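Local coordinates for protein 6-pyruvoyl tetrahydrobiopterin synthase (Plasmodium vivax, PDB 3LX3) that is a zinc-binding member of the 6-pyruvoyl tetrahydropterin synthase family, assembles as a hexamer and binds 2-amino-1,5-dihydropteridine-4,6-dione, at residues Y52-Q63 with R157-E168; I100-K108 with S118-Q126. All coordinates share one frame; numbering follows the deposited sequence. Where two conformers were deposited one is given.

Contact 1 of 2, residues Y52-Q63 with R157-E168. With XTN (2-amino-1,5-dihydropteridine-4,6-dione), chain C.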
loop_
_atom_site.group_PDB
_atom_site.type_symbol
_atom_site.label_atom_id
_atom_site.label_comp_id
_atom_site.label_asym_id
_atom_site.label_seq_id
_atom_site.Cartn_x
_atom_site.Cartn_y
_atom_site.Cartn_z
ATOM N N TYR A 52 12.772 -9.679 -4.249
ATOM C CA TYR A 52 12.674 -10.113 -2.872
ATOM C C TYR A 52 12.711 -8.924 -1.941
ATOM O O TYR A 52 13.419 -7.946 -2.187
ATOM C CB TYR A 52 13.835 -11.019 -2.509
ATOM C CG TYR A 52 13.828 -12.430 -3.098
ATOM C CD1 TYR A 52 13.222 -13.474 -2.435
ATOM C CD2 TYR A 52 14.424 -12.710 -4.319
ATOM C CE1 TYR A 52 13.253 -14.800 -2.923
ATOM C CE2 TYR A 52 14.426 -13.998 -4.824
ATOM C CZ TYR A 52 13.835 -15.035 -4.152
ATOM O OH TYR A 52 13.877 -16.290 -4.724
ATOM N N ASN A 53 11.975 -9.000 -0.841
ATOM C CA ASN A 53 11.975 -7.947 0.159
ATOM C C ASN A 53 12.228 -8.520 1.562
ATOM O O ASN A 53 11.787 -9.621 1.860
ATOM C CB ASN A 53 10.613 -7.282 0.152
ATOM C CG ASN A 53 10.588 -6.075 1.005
ATOM O OD1 ASN A 53 10.094 -6.122 2.138
ATOM N ND2 ASN A 53 11.202 -5.022 0.532
ATOM N N VAL A 54 12.954 -7.773 2.401
ATOM C CA VAL A 54 13.359 -8.198 3.733
ATOM C C VAL A 54 12.892 -7.168 4.712
ATOM O O VAL A 54 13.137 -5.975 4.527
ATOM C CB VAL A 54 14.925 -8.222 3.865
ATOM C CG1 VAL A 54 15.347 -8.468 5.329
ATOM C CG2 VAL A 54 15.497 -9.242 2.977
ATOM N N SER A 55 12.284 -7.640 5.798
ATOM C CA SER A 55 12.087 -6.796 6.966
ATOM C C SER A 55 12.761 -7.395 8.178
ATOM O O SER A 55 12.928 -8.596 8.282
ATOM C CB SER A 55 10.630 -6.528 7.236
ATOM O OG SER A 55 9.976 -7.702 7.614
ATOM N N LEU A 56 13.121 -6.538 9.127
ATOM C CA LEU A 56 13.761 -6.962 10.374
ATOM C C LEU A 56 12.965 -6.440 11.554
ATOM O O LEU A 56 12.621 -5.254 11.597
ATOM C CB LEU A 56 15.197 -6.417 10.448
ATOM C CG LEU A 56 15.941 -6.543 11.771
ATOM C CD1 LEU A 56 16.260 -8.004 12.079
ATOM C CD2 LEU A 56 17.231 -5.700 11.701
ATOM N N ARG A 57 12.696 -7.357 12.490
ATOM C CA ARG A 57 12.055 -7.048 13.760
ATOM C C ARG A 57 12.987 -7.496 14.876
ATOM O O ARG A 57 13.634 -8.547 14.784
ATOM C CB ARG A 57 10.730 -7.782 13.842
ATOM C CG ARG A 57 9.894 -7.615 15.101
ATOM C CD ARG A 57 8.506 -8.280 14.857
ATOM N NE ARG A 57 8.049 -8.141 13.455
ATOM C CZ ARG A 57 6.898 -7.609 13.029
ATOM N NH1 ARG A 57 5.981 -7.152 13.864
ATOM N NH2 ARG A 57 6.651 -7.563 11.727
ATOM N N LEU A 58 13.021 -6.717 15.939
ATOM C CA LEU A 58 13.818 -7.108 17.099
ATOM C C LEU A 58 13.164 -6.603 18.365
ATOM O O LEU A 58 12.273 -5.745 18.309
ATOM C CB LEU A 58 15.257 -6.619 16.977
ATOM C CG LEU A 58 15.571 -5.115 16.812
ATOM C CD1 LEU A 58 15.403 -4.355 18.120
ATOM C CD2 LEU A 58 17.000 -4.951 16.305
ATOM N N ARG A 59 13.579 -7.137 19.515
ATOM C CA ARG A 59 13.068 -6.736 20.827
ATOM C C ARG A 59 14.226 -6.485 21.779
ATOM O O ARG A 59 15.242 -7.235 21.768
ATOM C CB ARG A 59 12.168 -7.814 21.432
ATOM C CG ARG A 59 10.939 -8.119 20.590
ATOM C CD ARG A 59 10.226 -9.337 21.035
ATOM N NE ARG A 59 9.161 -9.685 20.102
ATOM C CZ ARG A 59 8.705 -10.916 19.919
ATOM N NH1 ARG A 59 9.220 -11.927 20.607
ATOM N NH2 ARG A 59 7.732 -11.127 19.053
ATOM N N GLY A 60 14.076 -5.472 22.620
ATOM C CA GLY A 60 15.037 -5.217 23.704
ATOM C C GLY A 60 14.418 -4.207 24.632
ATOM O O GLY A 60 13.263 -3.810 24.454
ATOM N N ASN A 61 15.165 -3.779 25.631
ATOM C CA ASN A 61 14.724 -2.705 26.510
ATOM C C ASN A 61 15.099 -1.351 25.917
ATOM O O ASN A 61 16.161 -1.216 25.285
ATOM C CB ASN A 61 15.376 -2.841 27.891
ATOM C CG ASN A 61 15.022 -4.127 28.583
ATOM O OD1 ASN A 61 13.917 -4.622 28.468
ATOM N ND2 ASN A 61 15.971 -4.664 29.338
ATOM N N ILE A 62 14.259 -0.354 26.152
ATOM C CA ILE A 62 14.589 1.030 25.762
ATOM C C ILE A 62 15.762 1.466 26.640
ATOM O O ILE A 62 15.701 1.326 27.899
ATOM C CB ILE A 62 13.396 1.983 25.957
ATOM C CG1 ILE A 62 12.193 1.490 25.165
ATOM C CG2 ILE A 62 13.744 3.413 25.538
ATOM C CD1 ILE A 62 10.885 2.167 25.541
ATOM N N GLN A 63 16.848 1.919 26.020
ATOM C CA GLN A 63 18.062 2.347 26.727
ATOM C C GLN A 63 17.966 3.806 27.179
ATOM O O GLN A 63 16.996 4.506 26.860
ATOM C CB GLN A 63 19.269 2.159 25.822
ATOM C CG GLN A 63 19.447 0.721 25.383
ATOM C CD GLN A 63 19.675 -0.211 26.569
ATOM O OE1 GLN A 63 20.695 -0.125 27.251
ATOM N NE2 GLN A 63 18.685 -1.023 26.876
ATOM N N ARG A 157 23.102 -3.439 23.664
ATOM C CA ARG A 157 21.847 -2.674 23.542
ATOM C C ARG A 157 20.630 -3.346 24.193
ATOM O O ARG A 157 19.547 -2.811 24.187
ATOM C CB ARG A 157 21.537 -2.403 22.065
ATOM C CG ARG A 157 22.584 -1.521 21.364
ATOM C CD ARG A 157 22.722 -0.122 21.986
ATOM N NE ARG A 157 21.456 0.579 22.083
ATOM C CZ ARG A 157 21.342 1.881 22.394
ATOM N NH1 ARG A 157 22.426 2.645 22.587
ATOM N NH2 ARG A 157 20.164 2.430 22.485
ATOM N N SER A 158 20.854 -4.536 24.760
ATOM C CA SER A 158 19.829 -5.353 25.436
ATOM C C SER A 158 18.940 -6.160 24.496
ATOM O O SER A 158 17.939 -6.732 24.922
ATOM C CB SER A 158 18.971 -4.570 26.424
ATOM O OG SER A 158 17.928 -3.871 25.834
ATOM N N VAL A 159 19.286 -6.208 23.213
ATOM C CA VAL A 159 18.474 -6.926 22.246
ATOM C C VAL A 159 18.516 -8.415 22.577
ATOM O O VAL A 159 19.589 -8.961 22.785
ATOM C CB VAL A 159 18.948 -6.670 20.810
ATOM C CG1 VAL A 159 18.158 -7.540 19.795
ATOM C CG2 VAL A 159 18.734 -5.196 20.467
ATOM N N ASN A 160 17.343 -9.038 22.676
ATOM C CA ASN A 160 17.265 -10.478 22.937
ATOM C C ASN A 160 16.484 -11.321 21.921
ATOM O O ASN A 160 16.261 -12.518 22.124
ATOM C CB ASN A 160 16.787 -10.778 24.343
ATOM C CG ASN A 160 15.341 -10.460 24.572
ATOM O OD1 ASN A 160 14.628 -10.019 23.705
ATOM N ND2 ASN A 160 14.884 -10.768 25.776
ATOM N N TYR A 161 16.103 -10.684 20.815
ATOM C CA TYR A 161 15.296 -11.348 19.802
ATOM C C TYR A 161 15.494 -10.658 18.473
ATOM O O TYR A 161 15.419 -9.426 18.391
ATOM C CB TYR A 161 13.833 -11.249 20.197
ATOM C CG TYR A 161 12.852 -11.906 19.259
ATOM C CD1 TYR A 161 12.573 -13.271 19.357
ATOM C CD2 TYR A 161 12.182 -11.168 18.312
ATOM C CE1 TYR A 161 11.637 -13.867 18.482
ATOM C CE2 TYR A 161 11.252 -11.761 17.437
ATOM C CZ TYR A 161 10.986 -13.098 17.556
ATOM O OH TYR A 161 10.105 -13.734 16.714
ATOM N N MET A 162 15.775 -11.466 17.432
ATOM C CA MET A 162 15.989 -10.979 16.069
ATOM C C MET A 162 15.126 -11.829 15.155
ATOM O O MET A 162 15.060 -13.045 15.323
ATOM C CB MET A 162 17.464 -11.142 15.664
ATOM C CG MET A 162 18.392 -10.210 16.449
ATOM S SD MET A 162 18.330 -8.554 15.824
ATOM C CE MET A 162 19.231 -8.781 14.308
ATOM N N GLU A 163 14.443 -11.163 14.228
ATOM C CA GLU A 163 13.481 -11.847 13.350
ATOM C C GLU A 163 13.487 -11.211 11.968
ATOM O O GLU A 163 13.377 -9.995 11.815
ATOM C CB GLU A 163 12.086 -11.754 13.963
ATOM C CG GLU A 163 10.953 -12.283 13.106
ATOM C CD GLU A 163 9.594 -11.814 13.616
ATOM O OE1 GLU A 163 9.177 -12.302 14.683
ATOM O OE2 GLU A 163 8.954 -11.032 12.907
ATOM N N VAL A 164 13.647 -12.045 10.950
ATOM C CA VAL A 164 13.616 -11.633 9.566
ATOM C C VAL A 164 12.411 -12.212 8.841
ATOM O O VAL A 164 12.069 -13.390 9.014
ATOM C CB VAL A 164 14.927 -12.101 8.849
ATOM C CG1 VAL A 164 14.809 -12.201 7.363
ATOM C CG2 VAL A 164 16.112 -11.189 9.284
ATOM N N THR A 165 11.773 -11.362 8.032
ATOM C CA THR A 165 10.733 -11.763 7.093
ATOM C C THR A 165 11.277 -11.520 5.701
ATOM O O THR A 165 11.729 -10.434 5.388
ATOM C CB THR A 165 9.421 -10.998 7.326
ATOM O OG1 THR A 165 8.971 -11.269 8.670
ATOM C CG2 THR A 165 8.379 -11.440 6.313
ATOM N N VAL A 166 11.233 -12.556 4.864
ATOM C CA VAL A 166 11.586 -12.448 3.433
ATOM C C VAL A 166 10.343 -12.781 2.629
ATOM O O VAL A 166 9.597 -13.733 2.904
ATOM C CB VAL A 166 12.724 -13.409 3.066
ATOM C CG1 VAL A 166 12.950 -13.387 1.516
ATOM C CG2 VAL A 166 14.002 -13.067 3.813
ATOM N N SER A 167 10.098 -11.979 1.601
ATOM C CA SER A 167 9.051 -12.317 0.627
ATOM C C SER A 167 9.613 -12.466 -0.769
ATOM O O SER A 167 10.452 -11.657 -1.161
ATOM C CB SER A 167 7.985 -11.268 0.675
ATOM O OG SER A 167 8.396 -10.008 0.267
ATOM N N GLU A 168 9.197 -13.500 -1.521
ATOM C CA GLU A 168 9.463 -13.603 -2.934
ATOM C C GLU A 168 8.585 -12.574 -3.635
ATOM O O GLU A 168 9.004 -11.983 -4.583
ATOM C CB GLU A 168 9.016 -14.954 -3.546
ATOM C CG GLU A 168 9.977 -16.108 -3.614
ATOM C CD GLU A 168 9.305 -17.319 -4.304
ATOM O OE1 GLU A 168 8.074 -17.246 -4.538
ATOM O OE2 GLU A 168 9.988 -18.301 -4.663
HETATM N N1 XTN C . 6.377 -22.555 -0.927
HETATM C C2 XTN C . 7.137 -22.224 0.136
HETATM N N2 XTN C . 6.802 -22.631 1.375
HETATM N N3 XTN C . 8.339 -21.492 -0.040
HETATM C C4 XTN C . 8.721 -21.036 -1.243
HETATM O O4 XTN C . 9.773 -20.358 -1.327
HETATM N N5 XTN C . 8.204 -20.950 -3.586
HETATM C C6 XTN C . 7.405 -21.304 -4.637
HETATM O O6 XTN C . 7.702 -20.935 -5.776
HETATM C C7 XTN C . 6.248 -22.110 -4.412
HETATM N N8 XTN C . 5.966 -22.487 -3.163
HETATM C C4A XTN C . 7.892 -21.358 -2.320
HETATM C C8A XTN C . 6.739 -22.121 -2.137
HETATM O O HOH W 1 12.521 -18.038 -3.155
#

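Contact 2 of 2, residues I100-K108 with S118-Q126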
loop_
_atom_site.group_PDB
_atom_site.type_symbol
_atom_site.label_atom_id
_atom_site.label_comp_id
_atom_site.label_asym_id
_atom_site.label_seq_id
_atom_site.Cartn_x
_atom_site.Cartn_y
_atom_site.Cartn_z
ATOM N N ILE A 100 26.524 -28.988 -9.731
ATOM C CA ILE A 100 27.026 -27.624 -9.935
ATOM C C ILE A 100 28.479 -27.774 -10.369
ATOM O O ILE A 100 29.301 -28.261 -9.587
ATOM C CB ILE A 100 26.902 -26.753 -8.656
ATOM C CG1 ILE A 100 25.432 -26.672 -8.216
ATOM C CG2 ILE A 100 27.547 -25.370 -8.911
ATOM C CD1 ILE A 100 25.172 -25.975 -6.854
ATOM N N GLN A 101 28.776 -27.448 -11.623
ATOM C CA GLN A 101 30.118 -27.637 -12.222
ATOM C C GLN A 101 30.740 -26.263 -12.482
ATOM O O GLN A 101 30.030 -25.315 -12.832
ATOM C CB GLN A 101 30.026 -28.441 -13.561
ATOM C CG GLN A 101 31.393 -28.824 -14.289
ATOM C CD GLN A 101 31.267 -29.635 -15.635
ATOM O OE1 GLN A 101 30.220 -30.186 -15.940
ATOM N NE2 GLN A 101 32.354 -29.732 -16.390
ATOM N N GLU A 102 32.045 -26.132 -12.293
ATOM C CA GLU A 102 32.783 -24.956 -12.725
ATOM C C GLU A 102 33.341 -25.207 -14.102
ATOM O O GLU A 102 34.119 -26.136 -14.285
ATOM C CB GLU A 102 33.962 -24.726 -11.826
ATOM C CG GLU A 102 33.630 -24.412 -10.434
ATOM C CD GLU A 102 34.902 -24.144 -9.697
ATOM O OE1 GLU A 102 35.671 -25.098 -9.550
ATOM O OE2 GLU A 102 35.157 -22.978 -9.348
ATOM N N VAL A 103 32.955 -24.418 -15.080
ATOM C CA VAL A 103 33.378 -24.555 -16.457
ATOM C C VAL A 103 33.912 -23.195 -16.885
ATOM O O VAL A 103 33.144 -22.242 -17.018
ATOM C CB VAL A 103 32.220 -24.975 -17.386
ATOM C CG1 VAL A 103 32.687 -25.063 -18.841
ATOM C CG2 VAL A 103 31.640 -26.322 -16.884
ATOM N N ASN A 104 35.221 -23.092 -17.090
ATOM C CA ASN A 104 35.847 -21.837 -17.396
ATOM C C ASN A 104 35.432 -20.797 -16.329
ATOM O O ASN A 104 35.656 -21.009 -15.154
ATOM C CB ASN A 104 35.570 -21.424 -18.840
ATOM C CG ASN A 104 36.177 -22.422 -19.842
ATOM O OD1 ASN A 104 37.268 -22.963 -19.604
ATOM N ND2 ASN A 104 35.435 -22.738 -20.905
ATOM N N ASP A 105 34.834 -19.675 -16.733
ATOM C CA ASP A 105 34.387 -18.659 -15.754
ATOM C C ASP A 105 32.879 -18.699 -15.518
ATOM O O ASP A 105 32.285 -17.716 -15.103
ATOM C CB ASP A 105 34.836 -17.275 -16.211
ATOM C CG ASP A 105 36.324 -17.193 -16.365
ATOM O OD1 ASP A 105 37.032 -17.704 -15.505
ATOM O OD2 ASP A 105 36.754 -16.605 -17.382
ATOM N N ASN A 106 32.301 -19.865 -15.758
ATOM C CA ASN A 106 30.865 -20.107 -15.555
ATOM C C ASN A 106 30.591 -21.196 -14.542
ATOM O O ASN A 106 31.443 -22.031 -14.253
ATOM C CB ASN A 106 30.210 -20.547 -16.866
ATOM C CG ASN A 106 29.856 -19.400 -17.772
ATOM O OD1 ASN A 106 30.626 -18.429 -17.877
ATOM N ND2 ASN A 106 28.666 -19.481 -18.424
ATOM N N PHE A 107 29.366 -21.156 -14.010
ATOM C CA PHE A 107 28.780 -22.305 -13.308
ATOM C C PHE A 107 27.808 -22.962 -14.255
ATOM O O PHE A 107 26.923 -22.285 -14.836
ATOM C CB PHE A 107 28.028 -21.890 -12.048
ATOM C CG PHE A 107 28.904 -21.414 -10.903
ATOM C CD1 PHE A 107 29.851 -22.252 -10.318
ATOM C CD2 PHE A 107 28.767 -20.128 -10.405
ATOM C CE1 PHE A 107 30.630 -21.811 -9.265
ATOM C CE2 PHE A 107 29.553 -19.684 -9.367
ATOM C CZ PHE A 107 30.495 -20.528 -8.817
ATOM N N LYS A 108 27.972 -24.274 -14.405
ATOM C CA LYS A 108 27.047 -25.100 -15.178
ATOM C C LYS A 108 26.246 -25.950 -14.188
ATOM O O LYS A 108 26.803 -26.625 -13.332
ATOM C CB LYS A 108 27.787 -25.948 -16.202
ATOM C CG LYS A 108 26.912 -26.963 -16.944
ATOM C CD LYS A 108 27.753 -27.758 -17.899
ATOM C CE LYS A 108 26.922 -28.808 -18.576
ATOM N NZ LYS A 108 27.756 -29.611 -19.530
ATOM N N SER A 118 23.803 -22.606 -17.754
ATOM C CA SER A 118 25.153 -22.104 -17.547
ATOM C C SER A 118 25.108 -20.590 -17.405
ATOM O O SER A 118 24.442 -19.911 -18.177
ATOM C CB SER A 118 26.031 -22.475 -18.722
ATOM O OG SER A 118 27.371 -22.043 -18.464
ATOM N N PHE A 119 25.780 -20.090 -16.364
ATOM C CA PHE A 119 25.815 -18.663 -16.097
ATOM C C PHE A 119 27.229 -18.243 -15.744
ATOM O O PHE A 119 27.942 -18.994 -15.118
ATOM C CB PHE A 119 24.979 -18.313 -14.830
ATOM C CG PHE A 119 23.589 -18.917 -14.740
ATOM C CD1 PHE A 119 22.700 -18.790 -15.768
ATOM C CD2 PHE A 119 23.178 -19.618 -13.639
ATOM C CE1 PHE A 119 21.401 -19.341 -15.662
ATOM C CE2 PHE A 119 21.854 -20.154 -13.597
ATOM C CZ PHE A 119 21.019 -19.935 -14.565
ATOM N N PRO A 120 27.644 -17.011 -16.127
ATOM C CA PRO A 120 28.896 -16.550 -15.606
ATOM C C PRO A 120 28.927 -16.616 -14.073
ATOM O O PRO A 120 27.930 -16.305 -13.432
ATOM C CB PRO A 120 28.948 -15.096 -16.044
ATOM C CG PRO A 120 28.014 -15.021 -17.247
ATOM C CD PRO A 120 26.943 -15.982 -16.889
ATOM N N LYS A 121 30.046 -17.020 -13.500
ATOM C CA LYS A 121 30.175 -17.114 -12.035
ATOM C C LYS A 121 29.844 -15.798 -11.369
ATOM O O LYS A 121 29.207 -15.776 -10.328
ATOM C CB LYS A 121 31.590 -17.551 -11.637
ATOM C CG LYS A 121 31.961 -18.972 -11.993
ATOM C CD LYS A 121 33.435 -19.242 -11.675
ATOM C CE LYS A 121 33.899 -20.596 -12.106
ATOM N NZ LYS A 121 35.406 -20.709 -11.754
ATOM N N ARG A 122 30.262 -14.691 -11.995
ATOM C CA ARG A 122 30.056 -13.353 -11.419
ATOM C C ARG A 122 28.590 -12.933 -11.406
ATOM O O ARG A 122 28.226 -12.010 -10.668
ATOM C CB ARG A 122 30.885 -12.308 -12.151
ATOM C CG ARG A 122 30.545 -12.064 -13.589
ATOM C CD ARG A 122 31.390 -10.911 -14.168
ATOM N NE ARG A 122 31.153 -9.697 -13.384
ATOM C CZ ARG A 122 30.213 -8.782 -13.629
ATOM N NH1 ARG A 122 30.088 -7.741 -12.817
ATOM N NH2 ARG A 122 29.420 -8.875 -14.685
ATOM N N ASP A 123 27.747 -13.617 -12.180
ATOM C CA ASP A 123 26.305 -13.332 -12.181
ATOM C C ASP A 123 25.610 -14.075 -11.048
ATOM O O ASP A 123 24.419 -13.884 -10.824
ATOM C CB ASP A 123 25.643 -13.775 -13.496
ATOM C CG ASP A 123 25.907 -12.846 -14.641
ATOM O OD1 ASP A 123 27.076 -12.387 -14.859
ATOM O OD2 ASP A 123 24.954 -12.577 -15.436
ATOM N N CYS A 124 26.322 -14.949 -10.352
ATOM C CA CYS A 124 25.738 -15.795 -9.329
ATOM C C CYS A 124 26.239 -15.404 -7.936
ATOM O O CYS A 124 27.402 -14.955 -7.793
ATOM C CB CYS A 124 26.113 -17.250 -9.549
ATOM S SG CYS A 124 25.611 -17.935 -11.155
ATOM N N VAL A 125 25.361 -15.609 -6.954
ATOM C CA VAL A 125 25.763 -15.530 -5.567
ATOM C C VAL A 125 25.595 -16.918 -4.988
ATOM O O VAL A 125 24.480 -17.470 -4.996
ATOM C CB VAL A 125 25.046 -14.408 -4.815
ATOM C CG1 VAL A 125 25.576 -13.048 -5.316
ATOM C CG2 VAL A 125 23.515 -14.483 -4.938
ATOM N N GLN A 126 26.721 -17.475 -4.536
ATOM C CA GLN A 126 26.735 -18.807 -3.970
ATOM C C GLN A 126 26.382 -18.688 -2.493
ATOM O O GLN A 126 27.146 -18.116 -1.682
ATOM C CB GLN A 126 28.095 -19.501 -4.113
ATOM C CG GLN A 126 28.328 -20.102 -5.471
ATOM C CD GLN A 126 29.418 -21.125 -5.413
ATOM O OE1 GLN A 126 30.568 -20.779 -5.146
ATOM N NE2 GLN A 126 29.065 -22.393 -5.622
HETATM O O HOH W 2 36.513 -22.755 -13.325
HETATM O O HOH W 3 32.369 -14.934 -14.206
HETATM O O HOH W 4 36.597 -18.353 -12.925
#

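Contact 1 of 2, residues Y52-Q63 with R157-E168
Strand 48-61, through residues 52-61, runs antiparallel to strand 161-167 inside the main sheet, and Tyr52 meets Glu168 where the pair reaches the zinc site. Paired backbone bonds link Asn53 with Ser167, Ser55 with Thr165 and Arg57 with Glu163. In the last pair the bond from Glu163 N to Arg57 O is bent (134°).

On the face of Ser55, Arg57 and Tyr161, the guanidinium of Arg59 lies flat on the Tyr161 ring. Arg59 CZ is 3.9 Å from the ring centroid, a cation-pi stack with nearly parallel planes. The Arg59 chain runs extended from CG to NE, which carries the group out over the ring. Its NE also pairs with Glu22 of strand 20-40. Tyr161 OH donates to Glu163 OE1 over 2.7 Å, in the ring plane and on the anti lone pair. The other oxygen, Glu163 OE2, makes a salt bridge of 3.1 Å with Arg57 NE, so both carboxylate oxygens are held.

The face of Val54, Leu56, Val164 and Val166 is covered by helices 71-85 and 134-149, the sheet-and-helix layering of this fold. There Leu56 CD1 meets Met162 CE at 3.8 Å, and Leu58 CB lies beside the sulfur of Met162.

At the loop end, Asn61 N donates to Ser158 OG at 2.8 Å. Ser158 follows helix 151-156 in a Schellman motif. Gln63 CG sits over one face of the Arg157 guanidinium, whose NE donates to Val68 O and whose NH2 forms a salt bridge with Asp65.

At the site end, Tyr52 CE1 touches Glu168 CG at 3.6 Å. A water accepts from Tyr52 OH and donates to Glu168 OE2. Glu168 belongs to the zinc site with His36, His48 and His50, and its OE2 takes a weak bond of 3.4 Å from N5 of 2-amino-1,5-dihydropteridine-4,6-dione.

Contact 2 of 2, residues I100-K108 with S118-Q126
Phe107 pairs with Phe119 in the beta hairpin of strands 106-111 and 116-120, part of a small three-stranded antiparallel sheet. Two backbone bonds close this pair, Phe107 N to Phe119 O at 2.8 Å and Phe119 N to Phe107 O at 2.9 Å. A third backbone bond, Lys121 N to Asp105 O, ties the start of the 3-10 segment 121-123 to the type II' turn from Val103 to Asn106.

Packing contacts gather round the Phe107 ring. Lys121 crosses it at about a right angle, with CG over the ring centre in a CH-pi contact of 3.7 Å to the centroid. Cys124 SG comes to the ring edge in a sulfur-aromatic contact, 3.9 Å from Phe107 CD2. The amide of Gln126 approaches obliquely, with CD 3.6 Å from Phe107 CZ. Leu91 of strand 89-92 also packs on Phe107.

Charged and water-mediated contacts meet at the end of Lys121. Its chain is extended beyond CG (chi2 174°), which takes NZ past the ring to the turn. There NZ forms a weak salt bridge (3.3 Å) with Glu102 OE2 in one of two modelled positions of that side chain, so it is tentative. NZ also makes a weak bond to Asn104 O. One water joins NZ to Asn104 O as well, and another joins it to Asp105 OD1.

The remaining polar contact lies by the subunit interface. Glu116 O of a neighbouring subunit accepts a bond from Asn106 ND2. Within the hairpin, Asn106 ND2 also donates to Ser118 OG, 2.9 Å away and close to the amide plane, with an angle of 162° at the hydrogen.

From the N terminus, strand 20-40 comes first and pairs with strand 48-61, which holds the first segment of contact 1. The chain then runs through helix 71-85 and strand 89-92 to residues 100-108. Contact 2 closes a short loop there, with 118-126 following only ten positions on. Helices 134-149 and 151-156 come next. Residues 157-168 then return to 52-63 and close the long loop, which contains contact 2 whole. Contact 1 joins the middle strand of the five-stranded sheet to its neighbour, whereas contact 2 ties the small sheet to strand 124-127. Their centres are about 33 Å apart, on opposite sides of the chain's centre.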